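Local coordinates for putative uronate isomerase (Thermotoga maritima, PDB 4NAR), which is of unproven function but belongs to the lactate racemase family and may have lactate racemase activity, at residues I145-T151 with R217-M223; F159-I165 with F245-Y249; R325-H330 with A388-G392; V356-G360 with F371-V375. All coordinates share one frame; numbering follows the deposited sequence.

The four contacts fall in two halves of the chain. Interactions 1 and 2 lie on one side of its centre, interactions 3 and 4 on the other, and the closest approach between the two groups is about 14 Å, between nearest atoms of interactions 2 and 4. Interactions 1 and 2 touch: N149 OD1 lies 2.7 Å from G162 N. Both also reach one acetate ion, held by G150 N and G161 N. A sulfate ion sits beside K164. Both ions probably come from the crystallisation liquor. Interactions 3 and 4 have centres about 12 Å apart and meet where G392 N lies 2.9 Å from V375 O.

Interaction 1: residues I145-T151 with R217-M223; sequences IFFINGT and RSFTLNM. With ACT (acetate ion), chain E.
Strand residues 145-150 and 217-223 run parallel, with segment axes 4.5 Å apart at closest and 23° between their directions, and seven backbone hydrogen bonds join them from I145 N to R217 O through to T151 N to M223 O. In the mixed sheet they lie between strand 31-36, next to 144-150, and strand 231-240, next to 217-227. On one face F146 and F219 lie side by side and point the same way. Their ring planes are near parallel but slid apart, so they barely overlap; F146 CE2 comes 3.5 Å from F219 CD2. Further along, I148 CG2 packs on the selenomethionine M223, 3.9 Å from its CE. I145 and F147 lie on the other face, which turns polar at N149, T220 and N222. N149 CG stands between the backbone N and the carbonyl carbon (chi1 52°). From there ND2 gives a nearly straight bond to T220 OG1, 3.0 Å long and within the amide plane, and a weak second one to F147 O. OD1 accepts from G162 N in the loop after strand 158-159. The N149 and N222 amides are turned 65° apart, and T151 OG1 lies 2.7 Å from N222 OD1. A leucine in place of N149 would probably leave G162 N and T220 OG1 without this partner and set the loop less firmly on the strand end. G150 N bonds OXT of the acetate at 3.2 Å. Beyond F147 the first face stays apolar, while on the second a buried amide ties strand to loop beside an anion site.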
loop_
_atom_site.group_PDB
_atom_site.type_symbol
_atom_site.label_atom_id
_atom_site.label_comp_id
_atom_site.label_asym_id
_atom_site.label_seq_id
_atom_site.Cartn_x
_atom_site.Cartn_y
_atom_site.Cartn_z
ATOM N N ILE A 145 -18.951 -10.613 3.569
ATOM C CA ILE A 145 -17.885 -9.945 2.851
ATOM C C ILE A 145 -16.572 -10.300 3.529
ATOM O O ILE A 145 -16.411 -10.095 4.738
ATOM C CB ILE A 145 -18.062 -8.434 2.862
ATOM C CG1 ILE A 145 -19.462 -8.069 2.363
ATOM C CG2 ILE A 145 -16.997 -7.788 1.981
ATOM C CD1 ILE A 145 -19.683 -6.571 2.184
ATOM N N PHE A 146 -15.640 -10.832 2.746
ATOM C CA PHE A 146 -14.366 -11.297 3.265
ATOM C C PHE A 146 -13.285 -10.396 2.735
ATOM O O PHE A 146 -13.116 -10.262 1.528
ATOM C CB PHE A 146 -14.118 -12.722 2.790
ATOM C CG PHE A 146 -15.236 -13.665 3.131
ATOM C CD1 PHE A 146 -16.213 -13.964 2.195
ATOM C CD2 PHE A 146 -15.319 -14.241 4.400
ATOM C CE1 PHE A 146 -17.256 -14.837 2.510
ATOM C CE2 PHE A 146 -16.355 -15.104 4.721
ATOM C CZ PHE A 146 -17.325 -15.407 3.772
ATOM N N PHE A 147 -12.562 -9.754 3.630
ATOM C CA PHE A 147 -11.479 -8.891 3.213
ATOM C C PHE A 147 -10.159 -9.621 3.502
ATOM O O PHE A 147 -9.765 -9.765 4.667
ATOM C CB PHE A 147 -11.506 -7.580 4.001
ATOM C CG PHE A 147 -12.767 -6.763 3.826
ATOM C CD1 PHE A 147 -12.785 -5.658 2.970
ATOM C CD2 PHE A 147 -13.929 -7.067 4.553
ATOM C CE1 PHE A 147 -13.949 -4.875 2.825
ATOM C CE2 PHE A 147 -15.089 -6.298 4.415
ATOM C CZ PHE A 147 -15.097 -5.197 3.558
ATOM N N ILE A 148 -9.483 -10.090 2.456
ATOM C CA ILE A 148 -8.180 -10.726 2.627
ATOM C C ILE A 148 -7.120 -9.634 2.481
ATOM O O ILE A 148 -6.811 -9.170 1.371
ATOM C CB ILE A 148 -7.943 -11.843 1.583
ATOM C CG1 ILE A 148 -9.139 -12.803 1.552
ATOM C CG2 ILE A 148 -6.645 -12.587 1.884
ATOM C CD1 ILE A 148 -9.081 -13.835 0.430
ATOM N N ASN A 149 -6.573 -9.196 3.606
ATOM C CA ASN A 149 -5.607 -8.101 3.582
ATOM C C ASN A 149 -4.245 -8.588 4.088
ATOM O O ASN A 149 -4.130 -9.708 4.581
ATOM C CB ASN A 149 -6.142 -6.936 4.425
ATOM C CG ASN A 149 -6.564 -7.378 5.834
ATOM O OD1 ASN A 149 -5.806 -7.207 6.793
ATOM N ND2 ASN A 149 -7.784 -7.937 5.961
ATOM N N GLY A 150 -3.215 -7.761 3.976
ATOM C CA GLY A 150 -1.887 -8.173 4.392
ATOM C C GLY A 150 -1.132 -7.060 5.093
ATOM O O GLY A 150 -1.247 -5.870 4.710
ATOM N N THR A 151 -0.339 -7.443 6.099
ATOM C CA THR A 151 0.299 -6.456 6.975
ATOM C C THR A 151 1.821 -6.438 6.857
ATOM O O THR A 151 2.495 -7.468 7.028
ATOM C CB THR A 151 -0.118 -6.633 8.457
ATOM O OG1 THR A 151 -1.529 -6.390 8.598
ATOM C CG2 THR A 151 0.658 -5.682 9.360
ATOM N N ARG A 217 -22.400 -9.718 7.085
ATOM C CA ARG A 217 -21.349 -9.984 8.074
ATOM C C ARG A 217 -19.984 -9.743 7.420
ATOM O O ARG A 217 -19.751 -10.187 6.290
ATOM C CB ARG A 217 -21.414 -11.430 8.576
ATOM C CG ARG A 217 -22.688 -11.800 9.342
ATOM C CD ARG A 217 -22.595 -13.240 9.858
ATOM N NE ARG A 217 -21.538 -13.398 10.862
ATOM C CZ ARG A 217 -21.184 -14.559 11.412
ATOM N NH1 ARG A 217 -21.794 -15.688 11.046
ATOM N NH2 ARG A 217 -20.211 -14.590 12.323
ATOM N N SER A 218 -19.086 -9.055 8.124
ATOM C CA SER A 218 -17.790 -8.662 7.553
ATOM C C SER A 218 -16.591 -9.341 8.205
ATOM O O SER A 218 -16.400 -9.241 9.416
ATOM C CB SER A 218 -17.592 -7.155 7.697
ATOM O OG SER A 218 -18.423 -6.471 6.786
ATOM N N PHE A 219 -15.739 -9.971 7.408
ATOM C CA PHE A 219 -14.589 -10.637 7.993
ATOM C C PHE A 219 -13.283 -10.049 7.543
ATOM O O PHE A 219 -13.135 -9.616 6.403
ATOM C CB PHE A 219 -14.641 -12.137 7.716
ATOM C CG PHE A 219 -15.901 -12.774 8.228
ATOM C CD1 PHE A 219 -16.012 -13.135 9.570
ATOM C CD2 PHE A 219 -17.006 -12.932 7.394
ATOM C CE1 PHE A 219 -17.199 -13.690 10.069
ATOM C CE2 PHE A 219 -18.206 -13.489 7.884
ATOM C CZ PHE A 219 -18.300 -13.864 9.225
ATOM N N THR A 220 -12.343 -9.996 8.471
ATOM C CA THR A 220 -10.982 -9.666 8.121
ATOM C C THR A 220 -10.145 -10.932 8.186
ATOM O O THR A 220 -10.227 -11.714 9.144
ATOM C CB THR A 220 -10.372 -8.568 9.026
ATOM O OG1 THR A 220 -8.995 -8.390 8.674
ATOM C CG2 THR A 220 -10.473 -8.932 10.529
ATOM N N LEU A 221 -9.381 -11.155 7.129
ATOM C CA LEU A 221 -8.454 -12.267 7.067
ATOM C C LEU A 221 -7.092 -11.608 6.834
ATOM O O LEU A 221 -6.699 -11.337 5.694
ATOM C CB LEU A 221 -8.861 -13.236 5.945
ATOM C CG LEU A 221 -10.284 -13.809 6.097
ATOM C CD1 LEU A 221 -11.348 -12.916 5.473
ATOM C CD2 LEU A 221 -10.400 -15.224 5.536
ATOM N N ASN A 222 -6.415 -11.298 7.942
ATOM C CA ASN A 222 -5.227 -10.452 7.950
ATOM C C ASN A 222 -3.956 -11.321 7.898
ATOM O O ASN A 222 -3.597 -12.002 8.869
ATOM C CB ASN A 222 -5.250 -9.565 9.204
ATOM C CG ASN A 222 -4.293 -8.371 9.115
ATOM O OD1 ASN A 222 -3.289 -8.405 8.384
ATOM N ND2 ASN A 222 -4.609 -7.301 9.857
HETATM N N MSE A 223 -3.294 -11.303 6.748
HETATM C CA MSE A 223 -2.120 -12.131 6.511
HETATM C C MSE A 223 -0.838 -11.470 6.999
HETATM O O MSE A 223 -0.691 -10.242 6.949
HETATM C CB MSE A 223 -1.965 -12.382 5.013
HETATM C CG MSE A 223 -3.059 -13.235 4.376
HETATM SE SE MSE A 223 -2.819 -13.265 2.436
HETATM C CE MSE A 223 -2.943 -11.367 2.038
HETATM C C ACT E . -3.924 -3.830 2.217
HETATM O O ACT E . -3.275 -3.008 2.888
HETATM O OXT ACT E . -4.013 -4.958 2.735
HETATM C CH3 ACT E . -4.536 -3.465 0.891
#

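Interaction 2: residues F159-I165 with F245-Y249. With ACT (acetate ion), chain E; SO4 (sulfate ion), chain C.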
loop_
_atom_site.group_PDB
_atom_site.type_symbol
_atom_site.label_atom_id
_atom_site.label_comp_id
_atom_site.label_asym_id
_atom_site.label_seq_id
_atom_site.Cartn_x
_atom_site.Cartn_y
_atom_site.Cartn_z
ATOM N N PHE A 159 1.730 0.733 9.085
ATOM C CA PHE A 159 1.703 -0.650 8.617
ATOM C C PHE A 159 0.571 -0.753 7.601
ATOM O O PHE A 159 -0.350 0.068 7.633
ATOM C CB PHE A 159 1.433 -1.613 9.788
ATOM C CG PHE A 159 2.634 -1.833 10.681
ATOM C CD1 PHE A 159 3.577 -2.820 10.365
ATOM C CD2 PHE A 159 2.848 -1.032 11.818
ATOM C CE1 PHE A 159 4.711 -3.020 11.175
ATOM C CE2 PHE A 159 3.987 -1.233 12.640
ATOM C CZ PHE A 159 4.917 -2.224 12.313
ATOM N N SER A 160 0.627 -1.744 6.707
ATOM C CA SER A 160 -0.509 -2.032 5.820
ATOM C C SER A 160 -1.429 -3.057 6.483
ATOM O O SER A 160 -1.137 -3.541 7.578
ATOM C CB SER A 160 -0.042 -2.578 4.471
ATOM O OG SER A 160 0.739 -3.751 4.662
ATOM N N GLY A 161 -2.537 -3.389 5.828
ATOM C CA GLY A 161 -3.453 -4.384 6.365
ATOM C C GLY A 161 -4.614 -3.788 7.134
ATOM O O GLY A 161 -4.743 -2.560 7.251
ATOM N N GLY A 162 -5.457 -4.660 7.672
ATOM C CA GLY A 162 -6.674 -4.201 8.314
ATOM C C GLY A 162 -7.474 -3.258 7.425
ATOM O O GLY A 162 -7.656 -3.516 6.224
ATOM N N LEU A 163 -7.933 -2.151 8.008
ATOM C CA LEU A 163 -8.811 -1.235 7.287
ATOM C C LEU A 163 -8.131 -0.519 6.107
ATOM O O LEU A 163 -8.797 0.175 5.326
ATOM C CB LEU A 163 -9.443 -0.243 8.264
ATOM C CG LEU A 163 -10.406 -0.948 9.229
ATOM C CD1 LEU A 163 -10.766 -0.041 10.426
ATOM C CD2 LEU A 163 -11.669 -1.404 8.461
ATOM N N LYS A 164 -6.819 -0.699 5.949
ATOM C CA LYS A 164 -6.160 -0.097 4.798
ATOM C C LYS A 164 -6.707 -0.698 3.485
ATOM O O LYS A 164 -6.708 -0.046 2.434
ATOM C CB LYS A 164 -4.635 -0.220 4.859
ATOM C CG LYS A 164 -3.944 0.733 3.865
ATOM C CD LYS A 164 -2.590 0.198 3.350
ATOM C CE LYS A 164 -1.885 1.203 2.399
ATOM N NZ LYS A 164 -2.218 0.973 0.946
ATOM N N ILE A 165 -7.194 -1.933 3.552
ATOM C CA ILE A 165 -7.820 -2.520 2.388
ATOM C C ILE A 165 -9.127 -1.805 2.012
ATOM O O ILE A 165 -9.532 -1.821 0.845
ATOM C CB ILE A 165 -8.063 -4.024 2.569
ATOM C CG1 ILE A 165 -8.506 -4.647 1.236
ATOM C CG2 ILE A 165 -9.085 -4.280 3.666
ATOM C CD1 ILE A 165 -8.309 -6.160 1.163
ATOM N N PHE A 245 -11.352 -5.927 12.798
ATOM C CA PHE A 245 -10.324 -5.401 11.911
ATOM C C PHE A 245 -9.211 -4.791 12.753
ATOM O O PHE A 245 -8.023 -5.000 12.481
ATOM C CB PHE A 245 -10.912 -4.323 11.006
ATOM C CG PHE A 245 -11.223 -4.791 9.618
ATOM C CD1 PHE A 245 -12.501 -5.232 9.278
ATOM C CD2 PHE A 245 -10.236 -4.763 8.631
ATOM C CE1 PHE A 245 -12.782 -5.652 7.986
ATOM C CE2 PHE A 245 -10.513 -5.180 7.328
ATOM C CZ PHE A 245 -11.784 -5.613 7.004
ATOM N N LEU A 246 -9.619 -4.022 13.764
ATOM C CA LEU A 246 -8.701 -3.397 14.719
ATOM C C LEU A 246 -7.836 -4.419 15.477
ATOM O O LEU A 246 -6.616 -4.263 15.555
ATOM C CB LEU A 246 -9.483 -2.503 15.694
ATOM C CG LEU A 246 -9.609 -1.013 15.318
ATOM C CD1 LEU A 246 -9.575 -0.777 13.811
ATOM C CD2 LEU A 246 -10.870 -0.369 15.910
ATOM N N ARG A 247 -8.464 -5.461 16.025
ATOM C CA ARG A 247 -7.734 -6.509 16.755
ATOM C C ARG A 247 -6.729 -7.261 15.866
ATOM O O ARG A 247 -5.549 -7.388 16.209
ATOM C CB ARG A 247 -8.710 -7.518 17.368
ATOM C CG ARG A 247 -9.544 -6.982 18.543
ATOM C CD ARG A 247 -10.338 -8.121 19.199
ATOM N NE ARG A 247 -11.347 -8.650 18.283
ATOM C CZ ARG A 247 -12.604 -8.213 18.235
ATOM N NH1 ARG A 247 -13.009 -7.257 19.068
ATOM N NH2 ARG A 247 -13.464 -8.734 17.367
ATOM N N ALA A 248 -7.218 -7.761 14.730
ATOM C CA ALA A 248 -6.390 -8.504 13.778
ATOM C C ALA A 248 -5.207 -7.675 13.284
ATOM O O ALA A 248 -4.086 -8.201 13.154
ATOM C CB ALA A 248 -7.233 -9.008 12.595
ATOM N N TYR A 249 -5.455 -6.386 13.032
ATOM C CA TYR A 249 -4.397 -5.438 12.625
ATOM C C TYR A 249 -3.324 -5.245 13.695
ATOM O O TYR A 249 -2.133 -5.155 13.376
ATOM C CB TYR A 249 -4.992 -4.067 12.257
ATOM C CG TYR A 249 -3.978 -2.947 12.065
ATOM C CD1 TYR A 249 -3.151 -2.916 10.953
ATOM C CD2 TYR A 249 -3.858 -1.925 12.996
ATOM C CE1 TYR A 249 -2.228 -1.894 10.768
ATOM C CE2 TYR A 249 -2.937 -0.893 12.827
ATOM C CZ TYR A 249 -2.126 -0.878 11.710
ATOM O OH TYR A 249 -1.212 0.150 11.541
HETATM C C ACT E . -3.924 -3.830 2.217
HETATM O O ACT E . -3.275 -3.008 2.888
HETATM O OXT ACT E . -4.013 -4.958 2.735
HETATM C CH3 ACT E . -4.536 -3.465 0.891
HETATM S S SO4 C . 0.437 -0.503 -1.010
HETATM O O1 SO4 C . -0.203 -0.924 0.253
HETATM O O2 SO4 C . -0.435 -0.858 -2.145
HETATM O O3 SO4 C . 0.687 0.948 -1.054
HETATM O O4 SO4 C . 1.708 -1.226 -1.117
HETATM O O HOH W 1 -7.439 -2.146 10.869
#
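Y249 CG is anti to the backbone N (chi1 170°), which lays the ring along F159-G161, while L163 CG is anti to its carbonyl carbon (chi1 -67°) and carries CD2 over the ring of F245. This is a CH-pi contact, with CD2 3.8 Å from the ring centroid and offset toward the rim. L163 CD1 meets L246 CD1. I165 CG2 comes to the edge of the F245 ring, as does G162 C, 3.4 Å from F245 CD2. L163 CD2 is likely to lose the ring it rests on, and I165 CG2 its neighbour, were F245 replaced by an alanine. S160 O lies at the edge of the Y249 ring, and F159 CB is 3.6 Å from Y249 OH, which is hydrogen-bonded to V195 O. G162 has to be small: a CB would clash with Y249 CB. A water accepts from L163 N and gives a weak bond to F245 O. G161 N bonds the acetate O at 3.1 Å, and K164 NZ reaches the sulfate O1 at 2.9 Å; R41 bonds both ions. The loop is wedged between helix 241-259 and the anions, with helix 198-213 packed on L163 and strand 217-227 against F245 and Y249.

Interaction 3: residues R325-H330 with A388-G392; sequences REIGYH and AVNLG
Y329 packs against V389 and L391, where two helix ends meet. Helix 383-388 closes in a Schellman motif with N390, at positive phi, as its C-prime residue. Helix 318-327 is followed by G328, which leaves the helical conformation with positive phi. Y329 CG is anti to the carbonyl carbon (chi1 -69°), which sets the ring beside V389 and L391. Y329 CB starts 3.5 Å from both L391 CD1 and V389 O, and CG lies near the same two atoms. V389 O approaches CD2 at the ring edge, V389 CG2 is 3.9 Å from CD2, and L391 CD2 comes over the face. That methyl sits 3.8 Å from the ring centroid, a CH-pi contact displaced toward CD2 and CE2. CE2 meets L391 CD2 as well, and CZ more loosely. At the tip, OH bonds H352 of helix 347-357. Y329 N gives a 2.8 Å bond to V389 O, the donor standing above the carbonyl plane. V389 CG1 turns to R325 CG. The H330 ring stands near the N390 amide, and its ND1 bonds E369. N390 ND2 reaches the turn after the other helix and bonds Y329 O at 2.9 Å, nearly straight and in the amide plane.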
loop_
_atom_site.group_PDB
_atom_site.type_symbol
_atom_site.label_atom_id
_atom_site.label_comp_id
_atom_site.label_asym_id
_atom_site.label_seq_id
_atom_site.Cartn_x
_atom_site.Cartn_y
_atom_site.Cartn_z
ATOM N N ARG A 325 5.128 14.554 -13.173
ATOM C CA ARG A 325 6.117 15.213 -14.028
ATOM C C ARG A 325 6.076 16.750 -13.935
ATOM O O ARG A 325 7.113 17.400 -14.065
ATOM C CB ARG A 325 5.956 14.765 -15.488
ATOM C CG ARG A 325 6.460 13.350 -15.772
ATOM C CD ARG A 325 6.294 12.946 -17.254
ATOM N NE ARG A 325 4.958 12.418 -17.545
ATOM C CZ ARG A 325 4.034 13.029 -18.295
ATOM N NH1 ARG A 325 4.292 14.207 -18.851
ATOM N NH2 ARG A 325 2.848 12.451 -18.497
ATOM N N GLU A 326 4.892 17.327 -13.719
ATOM C CA GLU A 326 4.777 18.775 -13.517
ATOM C C GLU A 326 5.575 19.252 -12.299
ATOM O O GLU A 326 6.457 20.115 -12.409
ATOM C CB GLU A 326 3.312 19.193 -13.353
ATOM C CG GLU A 326 2.711 19.892 -14.571
ATOM C CD GLU A 326 1.234 19.536 -14.801
ATOM O OE1 GLU A 326 0.461 19.480 -13.804
ATOM O OE2 GLU A 326 0.852 19.307 -15.980
ATOM N N ILE A 327 5.258 18.699 -11.133
ATOM C CA ILE A 327 5.898 19.151 -9.909
ATOM C C ILE A 327 7.321 18.574 -9.734
ATOM O O ILE A 327 8.210 19.254 -9.216
ATOM C CB ILE A 327 5.004 18.868 -8.663
ATOM C CG1 ILE A 327 5.491 19.666 -7.447
ATOM C CG2 ILE A 327 4.885 17.351 -8.366
ATOM C CD1 ILE A 327 4.776 19.287 -6.168
ATOM N N GLY A 328 7.536 17.331 -10.168
ATOM C CA GLY A 328 8.830 16.685 -9.985
ATOM C C GLY A 328 9.122 16.370 -8.518
ATOM O O GLY A 328 8.311 16.658 -7.609
ATOM N N TYR A 329 10.295 15.796 -8.267
ATOM C CA TYR A 329 10.592 15.267 -6.938
ATOM C C TYR A 329 11.403 16.227 -6.075
ATOM O O TYR A 329 12.537 16.570 -6.403
ATOM C CB TYR A 329 11.276 13.910 -7.066
ATOM C CG TYR A 329 10.349 12.822 -7.580
ATOM C CD1 TYR A 329 9.622 12.025 -6.690
ATOM C CD2 TYR A 329 10.197 12.591 -8.942
ATOM C CE1 TYR A 329 8.767 11.019 -7.149
ATOM C CE2 TYR A 329 9.357 11.586 -9.412
ATOM C CZ TYR A 329 8.639 10.800 -8.505
ATOM O OH TYR A 329 7.788 9.802 -8.947
ATOM N N HIS A 330 10.817 16.635 -4.953
ATOM C CA HIS A 330 11.391 17.677 -4.112
ATOM C C HIS A 330 11.107 17.433 -2.635
ATOM O O HIS A 330 10.288 16.576 -2.289
ATOM C CB HIS A 330 10.788 19.030 -4.489
ATOM C CG HIS A 330 10.999 19.419 -5.921
ATOM N ND1 HIS A 330 12.070 20.180 -6.330
ATOM C CD2 HIS A 330 10.263 19.163 -7.036
ATOM C CE1 HIS A 330 11.991 20.382 -7.639
ATOM N NE2 HIS A 330 10.909 19.772 -8.088
ATOM N N ALA A 388 14.528 15.696 -15.683
ATOM C CA ALA A 388 13.327 16.522 -15.836
ATOM C C ALA A 388 12.456 16.518 -14.575
ATOM O O ALA A 388 11.846 17.534 -14.239
ATOM C CB ALA A 388 12.506 16.056 -17.050
ATOM N N VAL A 389 12.407 15.383 -13.872
ATOM C CA VAL A 389 11.580 15.264 -12.663
ATOM C C VAL A 389 12.456 15.318 -11.425
ATOM O O VAL A 389 12.027 14.940 -10.318
ATOM C CB VAL A 389 10.715 13.966 -12.665
ATOM C CG1 VAL A 389 9.792 13.960 -13.883
ATOM C CG2 VAL A 389 11.600 12.673 -12.626
ATOM N N ASN A 390 13.694 15.777 -11.627
ATOM C CA ASN A 390 14.623 16.031 -10.516
ATOM C C ASN A 390 15.181 14.761 -9.826
ATOM O O ASN A 390 15.553 14.779 -8.640
ATOM C CB ASN A 390 13.983 16.967 -9.486
ATOM C CG ASN A 390 15.000 17.839 -8.784
ATOM O OD1 ASN A 390 15.974 18.299 -9.405
ATOM N ND2 ASN A 390 14.794 18.065 -7.472
ATOM N N LEU A 391 15.264 13.676 -10.587
ATOM C CA LEU A 391 15.825 12.421 -10.093
ATOM C C LEU A 391 17.126 12.060 -10.844
ATOM O O LEU A 391 17.357 12.532 -11.966
ATOM C CB LEU A 391 14.791 11.298 -10.248
ATOM C CG LEU A 391 14.035 10.815 -8.997
ATOM C CD1 LEU A 391 13.931 11.878 -7.921
ATOM C CD2 LEU A 391 12.638 10.238 -9.346
ATOM N N GLY A 392 17.962 11.217 -10.235
ATOM C CA GLY A 392 19.172 10.741 -10.885
ATOM C C GLY A 392 18.904 9.617 -11.877
ATOM O O GLY A 392 17.765 9.135 -11.990
#

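Interaction 4: residues V356-G360 with F371-V375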
loop_
_atom_site.group_PDB
_atom_site.type_symbol
_atom_site.label_atom_id
_atom_site.label_comp_id
_atom_site.label_asym_id
_atom_site.label_seq_id
_atom_site.Cartn_x
_atom_site.Cartn_y
_atom_site.Cartn_z
ATOM N N VAL A 356 9.187 10.011 -1.894
ATOM C CA VAL A 356 10.309 9.508 -2.668
ATOM C C VAL A 356 11.603 10.309 -2.430
ATOM O O VAL A 356 12.665 9.717 -2.149
ATOM C CB VAL A 356 10.009 9.486 -4.175
ATOM C CG1 VAL A 356 11.280 9.113 -4.962
ATOM C CG2 VAL A 356 8.856 8.520 -4.492
ATOM N N ARG A 357 11.517 11.639 -2.516
ATOM C CA ARG A 357 12.726 12.467 -2.503
ATOM C C ARG A 357 13.445 12.465 -1.148
ATOM O O ARG A 357 14.685 12.528 -1.085
ATOM C CB ARG A 357 12.453 13.905 -2.967
ATOM C CG ARG A 357 13.733 14.633 -3.341
ATOM C CD ARG A 357 14.407 13.944 -4.541
ATOM N NE ARG A 357 15.780 14.395 -4.821
ATOM C CZ ARG A 357 16.864 13.990 -4.148
ATOM N NH1 ARG A 357 16.757 13.135 -3.123
ATOM N NH2 ARG A 357 18.068 14.444 -4.494
ATOM N N GLY A 358 12.668 12.375 -0.070
ATOM C CA GLY A 358 13.239 12.342 1.264
ATOM C C GLY A 358 13.529 13.715 1.856
ATOM O O GLY A 358 13.120 14.754 1.313
ATOM N N ALA A 359 14.247 13.714 2.976
ATOM C CA ALA A 359 14.591 14.934 3.698
ATOM C C ALA A 359 15.439 15.875 2.851
ATOM O O ALA A 359 16.227 15.431 2.009
ATOM C CB ALA A 359 15.336 14.591 4.989
ATOM N N GLY A 360 15.280 17.172 3.101
ATOM C CA GLY A 360 16.052 18.192 2.413
ATOM C C GLY A 360 15.723 19.568 2.962
ATOM O O GLY A 360 14.824 19.709 3.799
ATOM N N PHE A 371 19.739 18.139 -0.389
ATOM C CA PHE A 371 19.068 16.898 0.006
ATOM C C PHE A 371 19.963 16.008 0.849
ATOM O O PHE A 371 21.173 15.941 0.619
ATOM C CB PHE A 371 18.593 16.121 -1.231
ATOM C CG PHE A 371 17.520 16.827 -2.015
ATOM C CD1 PHE A 371 17.831 17.554 -3.163
ATOM C CD2 PHE A 371 16.193 16.786 -1.594
ATOM C CE1 PHE A 371 16.829 18.221 -3.887
ATOM C CE2 PHE A 371 15.181 17.458 -2.310
ATOM C CZ PHE A 371 15.501 18.172 -3.457
ATOM N N GLU A 372 19.364 15.302 1.803
ATOM C CA GLU A 372 20.118 14.377 2.635
ATOM C C GLU A 372 20.723 13.210 1.840
ATOM O O GLU A 372 21.825 12.750 2.154
ATOM C CB GLU A 372 19.258 13.864 3.787
ATOM C CG GLU A 372 19.337 14.740 5.045
ATOM C CD GLU A 372 20.611 14.491 5.844
ATOM O OE1 GLU A 372 21.104 13.335 5.844
ATOM O OE2 GLU A 372 21.118 15.446 6.477
ATOM N N PHE A 373 20.008 12.733 0.821
ATOM C CA PHE A 373 20.530 11.659 -0.026
ATOM C C PHE A 373 20.087 11.816 -1.480
ATOM O O PHE A 373 19.215 12.628 -1.781
ATOM C CB PHE A 373 20.161 10.267 0.533
ATOM C CG PHE A 373 18.689 10.083 0.819
ATOM C CD1 PHE A 373 18.208 10.175 2.126
ATOM C CD2 PHE A 373 17.787 9.824 -0.214
ATOM C CE1 PHE A 373 16.857 10.012 2.406
ATOM C CE2 PHE A 373 16.419 9.661 0.055
ATOM C CZ PHE A 373 15.958 9.752 1.371
ATOM N N ASP A 374 20.691 11.045 -2.379
ATOM C CA ASP A 374 20.304 11.066 -3.794
ATOM C C ASP A 374 19.411 9.856 -4.126
ATOM O O ASP A 374 19.585 8.778 -3.566
ATOM C CB ASP A 374 21.545 11.063 -4.689
ATOM C CG ASP A 374 21.255 11.535 -6.122
ATOM O OD1 ASP A 374 22.223 11.688 -6.910
ATOM O OD2 ASP A 374 20.069 11.759 -6.468
ATOM N N VAL A 375 18.444 10.050 -5.015
ATOM C CA VAL A 375 17.576 8.961 -5.474
ATOM C C VAL A 375 17.762 8.769 -6.969
ATOM O O VAL A 375 17.528 9.695 -7.764
ATOM C CB VAL A 375 16.074 9.263 -5.237
ATOM C CG1 VAL A 375 15.214 8.115 -5.788
ATOM C CG2 VAL A 375 15.802 9.527 -3.759
HETATM O O HOH W 2 16.918 13.344 0.635
#
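R357 lays its guanidinium flat on the ring of F371, and these two residues bury the most surface here. The planes are 16° apart, and CZ stands 3.8 Å from the ring centroid, a stack with cation-pi character. Two torsions put the group there: CG is anti to the backbone N (chi1 -163°), and the chain then bends at chi2 (63°). The bend also brings R357 CG to the F371 rim, 3.3 Å from CE2. NH1 gives a straight bond of 2.8 Å to F373 O, in the guanidinium plane, while NH2 makes a weak second bond to the same oxygen. The opposite face of the guanidinium is covered by the backbone at V375 N. D374 OD2 lies 3.9 Å from R357 NH2 and well out of the plane, so this salt bridge is long and rests on charge alone. Ring, carbonyl and carboxylate together probably favour the charged arginine. A359 O accepts from E372 N at 3.1 Å, and A359 CB rests on E372 CG. G358 CA lies near F373 CZ, where a CB would clash. G360 pairs with F371 as a non-hydrogen-bonded antiparallel pair. The end of helix 347-357 is tied in this way to the start of strand 373-379. That strand lies between 392-393 and 302-308 in a parallel sheet, and V356 CG1 packs on V375 CG1 beside helix 287-290.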